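Local coordinates for protein 3-dehydroquinate dehydratase (Zymomonas mobilis subsp. mobilis, PDB 6SMF) that probably catalyses the trans-dehydration of 3-dehydroquinate to 3-dehydroshikimate, through an enolate intermediate, in the shikimate pathway leading to chorismate, at residues N39-Q44 against V52-S57; D65-A70 against Y93-A98; I104-S109 against S140-A145. All blocks are in the same frame, centred on the assembly; numbering follows the deposited sequence.

Contact 1: N39-Q44 against V52-S57; sequences NKLKLQ and VEIRQS
The shortest backbone hydrogen bond within the two segments, Gln-44 N to Lys-40 O at 3.0 Å, belongs to the helix that presents Leu-41 and Lys-42 to Ile-54 and Val-52; between helix and strand themselves no hydrogen bond forms, and the join is made of hydrocarbon alone. The two backbones come closest where the CA atoms of Lys-42 and Val-52 stand 6.5 Å apart, a spacing that admits side chains between them.

Ile-54 supplies the strand's principal probe. Its CG1 is anti to the carbonyl carbon (chi1 -51°) and the chain runs on extended (chi2 -171°), which carries the terminal CD1 up to the helix, where it meets Leu-41 CB at 4.1 Å. Leu-41 CD1 lies only slightly farther from the same methyl, at 4.3 Å, so the end of Ile-54 rests against the root and one branch of the leucine. One residue farther along the helix, the packing changes character. Lys-42 crosses Val-52 at a slant, touching it with the first part of its aliphatic chain: CG is 4.2 Å from Val-52 CG1. Beyond CG the lysine is extended, and its amino group takes no part in this contact.

Leu-41 is buried and is covered further by Ile-12 of strand 9-14 and Leu-143 of helix 136-147, whereas Lys-42 is exposed. Strand 51-56 is hydrogen-bonded through Glu-53 and Arg-55 to strand 9-14, the strand that precedes helix 34-48. Two adjacent parallel strands with the connecting helix packed on one face of the sheet make a beta-alpha-beta crossover, the first in this chain and the one that places 51-56 at the margin of the sheet within this chain, in the 2-1-3-4-5 order of a flavodoxin-like fold.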
loop_
_atom_site.group_PDB
_atom_site.type_symbol
_atom_site.label_atom_id
_atom_site.label_comp_id
_atom_site.label_asym_id
_atom_site.label_seq_id
_atom_site.Cartn_x
_atom_site.Cartn_y
_atom_site.Cartn_z
ATOM N N ASN A 39 -17.246 19.391 -36.314
ATOM C CA ASN A 39 -17.252 19.915 -37.706
ATOM C C ASN A 39 -16.040 19.345 -38.444
ATOM O O ASN A 39 -16.232 18.801 -39.548
ATOM C CB ASN A 39 -17.344 21.449 -37.727
ATOM C CG ASN A 39 -18.711 21.966 -37.195
ATOM O OD1 ASN A 39 -19.692 21.201 -36.970
ATOM N ND2 ASN A 39 -18.799 23.281 -37.009
ATOM N N LYS A 40 -14.845 19.403 -37.828
ATOM C CA LYS A 40 -13.595 18.842 -38.423
ATOM C C LYS A 40 -13.875 17.394 -38.848
ATOM O O LYS A 40 -13.544 17.047 -40.030
ATOM C CB LYS A 40 -12.424 18.891 -37.443
ATOM C CG LYS A 40 -11.376 19.989 -37.612
ATOM C CD LYS A 40 -10.252 19.844 -36.520
ATOM C CE LYS A 40 -8.822 20.113 -36.980
ATOM N NZ LYS A 40 -8.768 21.278 -37.901
ATOM N N LEU A 41 -14.513 16.633 -37.933
ATOM C CA LEU A 41 -14.676 15.154 -37.991
ATOM C C LEU A 41 -15.699 14.785 -39.063
ATOM O O LEU A 41 -15.435 13.828 -39.803
ATOM C CB LEU A 41 -15.097 14.596 -36.623
ATOM C CG LEU A 41 -13.979 14.516 -35.577
ATOM C CD1 LEU A 41 -14.527 14.127 -34.212
ATOM C CD2 LEU A 41 -12.896 13.531 -35.995
ATOM N N LYS A 42 -16.823 15.501 -39.115
ATOM C CA LYS A 42 -17.884 15.321 -40.149
ATOM C C LYS A 42 -17.291 15.474 -41.558
ATOM O O LYS A 42 -17.674 14.652 -42.422
ATOM C CB LYS A 42 -19.042 16.298 -39.951
ATOM C CG LYS A 42 -20.016 15.828 -38.885
ATOM C CD LYS A 42 -20.842 16.902 -38.288
ATOM C CE LYS A 42 -22.004 16.319 -37.519
ATOM N NZ LYS A 42 -22.587 17.361 -36.655
ATOM N N LEU A 43 -16.375 16.442 -41.738
ATOM C CA LEU A 43 -15.657 16.710 -43.024
ATOM C C LEU A 43 -14.669 15.579 -43.326
ATOM O O LEU A 43 -14.562 15.188 -44.505
ATOM C CB LEU A 43 -14.892 18.033 -42.946
ATOM C CG LEU A 43 -15.649 19.285 -43.369
ATOM C CD1 LEU A 43 -14.787 20.505 -43.071
ATOM C CD2 LEU A 43 -16.042 19.217 -44.833
ATOM N N GLN A 44 -13.935 15.117 -42.310
ATOM C CA GLN A 44 -12.934 14.035 -42.461
ATOM C C GLN A 44 -13.692 12.777 -42.893
ATOM O O GLN A 44 -13.174 12.012 -43.771
ATOM C CB GLN A 44 -12.190 13.865 -41.141
ATOM C CG GLN A 44 -10.870 13.130 -41.259
ATOM C CD GLN A 44 -10.410 12.684 -39.893
ATOM O OE1 GLN A 44 -10.693 13.317 -38.869
ATOM N NE2 GLN A 44 -9.715 11.561 -39.884
ATOM N N VAL A 52 -20.730 9.388 -39.180
ATOM C CA VAL A 52 -20.073 9.590 -37.869
ATOM C C VAL A 52 -21.186 10.070 -36.937
ATOM O O VAL A 52 -21.879 11.018 -37.345
ATOM C CB VAL A 52 -18.918 10.586 -38.108
ATOM C CG1 VAL A 52 -19.200 11.970 -37.561
ATOM C CG2 VAL A 52 -17.570 10.060 -37.653
ATOM N N GLU A 53 -21.458 9.382 -35.822
ATOM C CA GLU A 53 -22.546 9.806 -34.907
ATOM C C GLU A 53 -21.879 10.298 -33.640
ATOM O O GLU A 53 -21.314 9.466 -32.934
ATOM C CB GLU A 53 -23.579 8.732 -34.569
ATOM C CG GLU A 53 -24.942 9.358 -34.300
ATOM C CD GLU A 53 -25.686 9.524 -35.612
ATOM O OE1 GLU A 53 -25.690 10.630 -36.179
ATOM O OE2 GLU A 53 -26.239 8.519 -36.124
ATOM N N ILE A 54 -21.944 11.601 -33.394
ATOM C CA ILE A 54 -21.150 12.339 -32.371
ATOM C C ILE A 54 -22.105 12.763 -31.256
ATOM O O ILE A 54 -23.054 13.469 -31.559
ATOM C CB ILE A 54 -20.443 13.557 -33.000
ATOM C CG1 ILE A 54 -19.650 13.149 -34.250
ATOM C CG2 ILE A 54 -19.583 14.268 -31.968
ATOM C CD1 ILE A 54 -18.744 14.234 -34.822
ATOM N N ARG A 55 -21.780 12.412 -30.015
ATOM C CA ARG A 55 -22.629 12.636 -28.832
ATOM C C ARG A 55 -21.745 12.984 -27.624
ATOM O O ARG A 55 -20.549 12.600 -27.591
ATOM C CB ARG A 55 -23.389 11.338 -28.565
ATOM C CG ARG A 55 -24.327 10.978 -29.698
ATOM C CD ARG A 55 -25.232 9.792 -29.433
ATOM N NE ARG A 55 -25.969 9.633 -30.690
ATOM C CZ ARG A 55 -26.912 8.729 -30.933
ATOM N NH1 ARG A 55 -27.283 7.828 -30.023
ATOM N NH2 ARG A 55 -27.479 8.770 -32.115
ATOM N N GLN A 56 -22.345 13.632 -26.636
ATOM C CA GLN A 56 -21.690 14.041 -25.384
ATOM C C GLN A 56 -22.728 13.915 -24.282
ATOM O O GLN A 56 -23.901 14.204 -24.547
ATOM C CB GLN A 56 -21.164 15.472 -25.492
ATOM C CG GLN A 56 -20.281 15.863 -24.327
ATOM C CD GLN A 56 -21.078 16.377 -23.152
ATOM O OE1 GLN A 56 -22.159 16.966 -23.342
ATOM N NE2 GLN A 56 -20.537 16.155 -21.950
ATOM N N SER A 57 -22.296 13.510 -23.096
ATOM C CA SER A 57 -23.138 13.498 -21.891
ATOM C C SER A 57 -22.228 13.594 -20.676
ATOM O O SER A 57 -21.065 13.120 -20.759
ATOM C CB SER A 57 -24.021 12.283 -21.859
ATOM O OG SER A 57 -24.692 12.156 -20.608
#

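Contact 2: D65-A70 against Y93-A98; sequences DWLQEA and YDAIRA
No flat group enters the meeting of Leu-67 with Ala-95 and Ile-96: the indole of Trp-66 is turned away from segment 93-98 and makes a cation-pi contact with Arg-55, while the phenol ring of Tyr-93 turns to helix 122-126 and to Arg-118 of the second subunit. What remains is an aliphatic junction between helices 60-72 and 90-98, two neighbouring helices on one face of the flavodoxin-like sheet. The sheet floor is close: Leu-67 also touches Val-78, and Ile-96 touches Leu-80, both on strand 77-81.

The backbones approach to 6.7 Å between the CA atoms of Leu-67 and Ala-95, a separation consistent with the small side chain of Ala-95. All three residues that touch are buried.

Polar groups border this apolar strip at the subunit interface. Gln-68 OE1 is hydrogen-bonded by both Asn-19 ND2 and Asn-58 ND2 of the second subunit, and Asp-94, a predicted substrate-binding residue, forms a salt bridge with Arg-118 of that subunit, itself predicted to bind substrate.

Leu-67 does its work through one branch. With CG anti to the carbonyl carbon (chi1 -74°) and chi2 at 163°, it sends CD1 between the helices to reach Ala-95 CB at 3.8 Å. Ile-96 starts out pointing away from the leucine, yet its CG1 lies 4.2 Å from that same CD1.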
loop_
_atom_site.group_PDB
_atom_site.type_symbol
_atom_site.label_atom_id
_atom_site.label_comp_id
_atom_site.label_asym_id
_atom_site.label_seq_id
_atom_site.Cartn_x
_atom_site.Cartn_y
_atom_site.Cartn_z
ATOM N N ASP A 65 -25.273 3.203 -22.439
ATOM C CA ASP A 65 -26.436 3.104 -23.383
ATOM C C ASP A 65 -25.906 3.210 -24.822
ATOM O O ASP A 65 -26.222 2.367 -25.641
ATOM C CB ASP A 65 -27.497 4.193 -23.161
ATOM C CG ASP A 65 -28.178 4.269 -21.783
ATOM O OD1 ASP A 65 -28.296 3.198 -21.082
ATOM O OD2 ASP A 65 -28.655 5.388 -21.469
ATOM N N TRP A 66 -25.045 4.193 -25.089
ATOM C CA TRP A 66 -24.504 4.501 -26.444
ATOM C C TRP A 66 -23.567 3.382 -26.899
ATOM O O TRP A 66 -23.683 2.954 -28.038
ATOM C CB TRP A 66 -23.849 5.891 -26.502
ATOM C CG TRP A 66 -24.852 6.986 -26.337
ATOM C CD1 TRP A 66 -26.187 6.915 -26.618
ATOM C CD2 TRP A 66 -24.624 8.320 -25.873
ATOM N NE1 TRP A 66 -26.809 8.091 -26.319
ATOM C CE2 TRP A 66 -25.873 8.982 -25.889
ATOM C CE3 TRP A 66 -23.498 9.029 -25.449
ATOM C CZ2 TRP A 66 -26.022 10.311 -25.503
ATOM C CZ3 TRP A 66 -23.641 10.353 -25.085
ATOM C CH2 TRP A 66 -24.886 10.979 -25.106
ATOM N N LEU A 67 -22.715 2.865 -26.024
ATOM C CA LEU A 67 -21.881 1.705 -26.396
ATOM C C LEU A 67 -22.794 0.569 -26.821
ATOM O O LEU A 67 -22.515 -0.038 -27.857
ATOM C CB LEU A 67 -20.977 1.342 -25.210
ATOM C CG LEU A 67 -19.811 2.312 -25.003
ATOM C CD1 LEU A 67 -19.227 2.157 -23.604
ATOM C CD2 LEU A 67 -18.744 2.098 -26.091
ATOM N N GLN A 68 -23.869 0.322 -26.076
ATOM C CA GLN A 68 -24.758 -0.841 -26.330
ATOM C C GLN A 68 -25.527 -0.590 -27.632
ATOM O O GLN A 68 -25.755 -1.545 -28.406
ATOM C CB GLN A 68 -25.708 -1.065 -25.139
ATOM C CG GLN A 68 -25.005 -1.367 -23.815
ATOM C CD GLN A 68 -25.962 -1.612 -22.672
ATOM O OE1 GLN A 68 -27.150 -1.384 -22.796
ATOM N NE2 GLN A 68 -25.456 -2.084 -21.545
ATOM N N GLU A 69 -25.942 0.659 -27.829
ATOM C CA GLU A 69 -26.688 1.116 -29.029
ATOM C C GLU A 69 -25.792 0.938 -30.261
ATOM O O GLU A 69 -26.319 0.539 -31.334
ATOM C CB GLU A 69 -27.133 2.568 -28.851
ATOM C CG GLU A 69 -27.909 3.153 -30.036
ATOM C CD GLU A 69 -28.253 4.630 -29.909
ATOM O OE1 GLU A 69 -28.222 5.166 -28.746
ATOM O OE2 GLU A 69 -28.572 5.232 -30.960
ATOM N N ALA A 70 -24.492 1.203 -30.139
ATOM C CA ALA A 70 -23.565 1.000 -31.269
ATOM C C ALA A 70 -23.544 -0.485 -31.631
ATOM O O ALA A 70 -23.546 -0.786 -32.827
ATOM C CB ALA A 70 -22.190 1.495 -30.978
ATOM N N TYR A 93 -15.933 -0.201 -18.622
ATOM C CA TYR A 93 -14.951 -1.267 -18.932
ATOM C C TYR A 93 -15.755 -2.504 -19.359
ATOM O O TYR A 93 -15.427 -3.117 -20.376
ATOM C CB TYR A 93 -14.013 -1.480 -17.739
ATOM C CG TYR A 93 -13.315 -2.810 -17.701
ATOM C CD1 TYR A 93 -12.086 -3.009 -18.288
ATOM C CD2 TYR A 93 -13.895 -3.884 -17.053
ATOM C CE1 TYR A 93 -11.450 -4.250 -18.256
ATOM C CE2 TYR A 93 -13.282 -5.113 -17.003
ATOM C CZ TYR A 93 -12.059 -5.316 -17.599
ATOM O OH TYR A 93 -11.599 -6.609 -17.481
ATOM N N ASP A 94 -16.801 -2.842 -18.606
ATOM C CA ASP A 94 -17.610 -4.064 -18.845
ATOM C C ASP A 94 -18.412 -3.901 -20.146
ATOM O O ASP A 94 -18.486 -4.910 -20.915
ATOM C CB ASP A 94 -18.507 -4.345 -17.646
ATOM C CG ASP A 94 -17.831 -5.212 -16.616
ATOM O OD1 ASP A 94 -16.846 -5.909 -16.981
ATOM O OD2 ASP A 94 -18.344 -5.269 -15.500
ATOM N N ALA A 95 -18.969 -2.707 -20.388
ATOM C CA ALA A 95 -19.707 -2.401 -21.636
ATOM C C ALA A 95 -18.809 -2.661 -22.850
ATOM O O ALA A 95 -19.208 -3.433 -23.714
ATOM C CB ALA A 95 -20.209 -0.987 -21.624
ATOM N N ILE A 96 -17.603 -2.114 -22.864
ATOM C CA ILE A 96 -16.618 -2.314 -23.965
ATOM C C ILE A 96 -16.335 -3.805 -24.130
ATOM O O ILE A 96 -16.447 -4.321 -25.252
ATOM C CB ILE A 96 -15.343 -1.527 -23.708
ATOM C CG1 ILE A 96 -15.618 -0.036 -23.683
ATOM C CG2 ILE A 96 -14.295 -1.889 -24.731
ATOM C CD1 ILE A 96 -14.554 0.731 -22.927
ATOM N N ARG A 97 -16.060 -4.494 -23.034
ATOM C CA ARG A 97 -15.766 -5.936 -23.119
ATOM C C ARG A 97 -16.976 -6.756 -23.596
ATOM O O ARG A 97 -16.745 -7.758 -24.321
ATOM C CB ARG A 97 -15.190 -6.385 -21.794
ATOM C CG ARG A 97 -13.716 -6.025 -21.733
ATOM C CD ARG A 97 -12.993 -6.662 -20.580
ATOM N NE ARG A 97 -12.440 -7.982 -20.897
ATOM C CZ ARG A 97 -12.678 -9.092 -20.203
ATOM N NH1 ARG A 97 -13.475 -9.060 -19.149
ATOM N NH2 ARG A 97 -12.181 -10.249 -20.606
ATOM N N ALA A 98 -18.203 -6.362 -23.245
ATOM C CA ALA A 98 -19.433 -7.150 -23.559
ATOM C C ALA A 98 -19.771 -7.016 -25.047
ATOM O O ALA A 98 -20.189 -8.005 -25.622
ATOM C CB ALA A 98 -20.591 -6.685 -22.726
#

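Contact 3: I104-S109 against S140-A145; sequences IEVHLS and SLALDA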
loop_
_atom_site.group_PDB
_atom_site.type_symbol
_atom_site.label_atom_id
_atom_site.label_comp_id
_atom_site.label_asym_id
_atom_site.label_seq_id
_atom_site.Cartn_x
_atom_site.Cartn_y
_atom_site.Cartn_z
ATOM N N ILE A 104 -11.910 2.537 -29.665
ATOM C CA ILE A 104 -10.650 3.321 -29.593
ATOM C C ILE A 104 -10.791 4.396 -28.507
ATOM O O ILE A 104 -11.739 5.238 -28.584
ATOM C CB ILE A 104 -10.340 3.925 -30.957
ATOM C CG1 ILE A 104 -10.148 2.826 -31.989
ATOM C CG2 ILE A 104 -9.125 4.828 -30.858
ATOM C CD1 ILE A 104 -10.187 3.347 -33.398
ATOM N N GLU A 105 -9.903 4.348 -27.517
ATOM C CA GLU A 105 -9.833 5.370 -26.453
ATOM C C GLU A 105 -9.193 6.612 -27.059
ATOM O O GLU A 105 -8.168 6.472 -27.728
ATOM C CB GLU A 105 -8.993 4.872 -25.283
ATOM C CG GLU A 105 -9.098 5.735 -24.051
ATOM C CD GLU A 105 -8.231 5.260 -22.886
ATOM O OE1 GLU A 105 -7.406 4.266 -23.056
ATOM O OE2 GLU A 105 -8.379 5.889 -21.792
ATOM N N VAL A 106 -9.772 7.780 -26.788
ATOM C CA VAL A 106 -9.227 9.098 -27.196
ATOM C C VAL A 106 -9.163 10.043 -25.992
ATOM O O VAL A 106 -10.103 10.076 -25.201
ATOM C CB VAL A 106 -10.065 9.658 -28.350
ATOM C CG1 VAL A 106 -9.948 11.148 -28.438
ATOM C CG2 VAL A 106 -9.627 9.020 -29.643
ATOM N N HIS A 107 -8.052 10.766 -25.878
ATOM C CA HIS A 107 -7.883 11.933 -24.989
ATOM C C HIS A 107 -7.221 13.058 -25.791
ATOM O O HIS A 107 -6.252 12.801 -26.528
ATOM C CB HIS A 107 -7.063 11.610 -23.722
ATOM C CG HIS A 107 -7.551 10.391 -23.021
ATOM N ND1 HIS A 107 -8.728 10.371 -22.314
ATOM C CD2 HIS A 107 -7.030 9.143 -22.948
ATOM C CE1 HIS A 107 -8.879 9.182 -21.789
ATOM N NE2 HIS A 107 -7.847 8.404 -22.183
ATOM N N LEU A 108 -7.730 14.269 -25.598
ATOM C CA LEU A 108 -7.101 15.511 -26.064
ATOM C C LEU A 108 -5.725 15.649 -25.429
ATOM O O LEU A 108 -4.762 15.925 -26.152
ATOM C CB LEU A 108 -8.004 16.674 -25.656
ATOM C CG LEU A 108 -9.406 16.710 -26.265
ATOM C CD1 LEU A 108 -10.284 17.651 -25.440
ATOM C CD2 LEU A 108 -9.343 17.158 -27.729
ATOM N N SER A 109 -5.664 15.589 -24.097
ATOM C CA SER A 109 -4.405 15.774 -23.334
ATOM C C SER A 109 -3.774 14.384 -23.162
ATOM O O SER A 109 -4.412 13.368 -23.552
ATOM C CB SER A 109 -4.675 16.425 -22.025
ATOM O OG SER A 109 -5.396 15.521 -21.209
ATOM N N SER A 140 -8.992 12.856 -34.985
ATOM C CA SER A 140 -8.787 12.709 -36.443
ATOM C C SER A 140 -8.020 11.398 -36.706
ATOM O O SER A 140 -8.464 10.627 -37.589
ATOM C CB SER A 140 -8.188 13.972 -37.090
ATOM O OG SER A 140 -6.803 13.872 -37.402
ATOM N N LEU A 141 -6.950 11.121 -35.959
ATOM C CA LEU A 141 -6.129 9.873 -36.054
ATOM C C LEU A 141 -6.988 8.641 -35.757
ATOM O O LEU A 141 -6.868 7.599 -36.464
ATOM C CB LEU A 141 -4.988 9.935 -35.044
ATOM C CG LEU A 141 -3.853 10.901 -35.376
ATOM C CD1 LEU A 141 -3.060 11.234 -34.119
ATOM C CD2 LEU A 141 -2.931 10.292 -36.408
ATOM N N ALA A 142 -7.806 8.755 -34.726
ATOM C CA ALA A 142 -8.745 7.704 -34.283
ATOM C C ALA A 142 -9.709 7.416 -35.442
ATOM O O ALA A 142 -9.928 6.244 -35.754
ATOM C CB ALA A 142 -9.444 8.171 -33.019
ATOM N N LEU A 143 -10.212 8.447 -36.113
ATOM C CA LEU A 143 -11.209 8.267 -37.194
ATOM C C LEU A 143 -10.541 7.587 -38.409
ATOM O O LEU A 143 -11.219 6.705 -39.008
ATOM C CB LEU A 143 -11.885 9.602 -37.524
ATOM C CG LEU A 143 -12.980 9.536 -38.599
ATOM C CD1 LEU A 143 -13.990 8.410 -38.366
ATOM C CD2 LEU A 143 -13.706 10.871 -38.717
ATOM N N ASP A 144 -9.281 7.932 -38.757
ATOM C CA ASP A 144 -8.520 7.253 -39.853
ATOM C C ASP A 144 -8.358 5.769 -39.467
ATOM O O ASP A 144 -8.657 4.903 -40.268
ATOM C CB ASP A 144 -7.127 7.850 -40.122
ATOM C CG ASP A 144 -7.023 9.095 -41.006
ATOM O OD1 ASP A 144 -7.608 9.128 -42.119
ATOM O OD2 ASP A 144 -6.288 10.024 -40.600
ATOM N N ALA A 145 -7.902 5.492 -38.250
ATOM C CA ALA A 145 -7.586 4.110 -37.817
ATOM C C ALA A 145 -8.876 3.251 -37.846
ATOM O O ALA A 145 -8.814 2.033 -38.233
ATOM C CB ALA A 145 -6.962 4.193 -36.456
#
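The extended backbone of strand 104-107 packs against helix 140-145 and comes nearest at the CA atoms of Ile-104 and Ala-142, 6.7 Å apart. Ile-104 and Val-106, two residues apart on the strand, both direct their side chains to the helix, and Ala-142 answers them with a single methyl. Its CB is 3.5 Å from Val-106 CG2, a close approach, and 4.0 Å from Ile-104 CG2, so it is touched by both branched side chains. The valine's CG2 is anti to the carbonyl carbon, which leaves this branch, rather than CG1, at the alanine. Ile-104 makes a second touch with its far end, where CD1 lies 3.7 Å from Ala-142 O, a carbon against a helix carbonyl.

This is the sheet-facing side of helix 136-147 lying on an inner strand of the flavodoxin-like parallel sheet, between 77-81 and 129-132, with Ile-79 of strand 77-81 also meeting both Val-106 and Ala-142. Beside this contact the helix meets a third subunit of the dodecamer: Leu-141 packs on Ala-145 of that chain, Ala-145 on its Leu-141.

Glu-105, between the two apolar residues, points away from the helix and bonds to His-107, the predicted proton donor. His-107 NE2 gives its hydrogen to Glu-105 OE2 at 2.6 Å with an angle of 148° at the hydrogen. The acceptor lies nearly in the imidazole plane, 14° out of it, but is approached from above the carboxylate plane, 54° out. Ser-121 OG also bonds to OE2, and Thr-130 OG1 to OE1, so the carboxylate bonded to the histidine is itself fixed at both oxygens. On the other ring nitrogen, His-107 ND1 bonds to a citrate, probably from the crystallisation liquor, which Leu-108 N and Ser-109 OG also hold.

How the contacts relate
Contacts 1 and 3 cover one face of the same parallel sheet, their centres 12 Å apart, and their helices are joined directly: Gln-44 NE2 lies 2.8 Å from Ser-140 O, a probable hydrogen bond. Contact 2 occupies the opposite face. It is tied to contact 1 by a salt bridge of 3.0 Å between Arg-55 NH1 and Glu-69 OE2, across the step from strand 51-56 to helix 60-72. Contacts 2 and 3 do not touch, their nearest atoms being about 7 Å apart. Contact 3 holds the predicted proton donor His-107, contact 2 the predicted substrate-binding Asp-94; the side chains of Ile-96 and His-107 are about 10 Å apart.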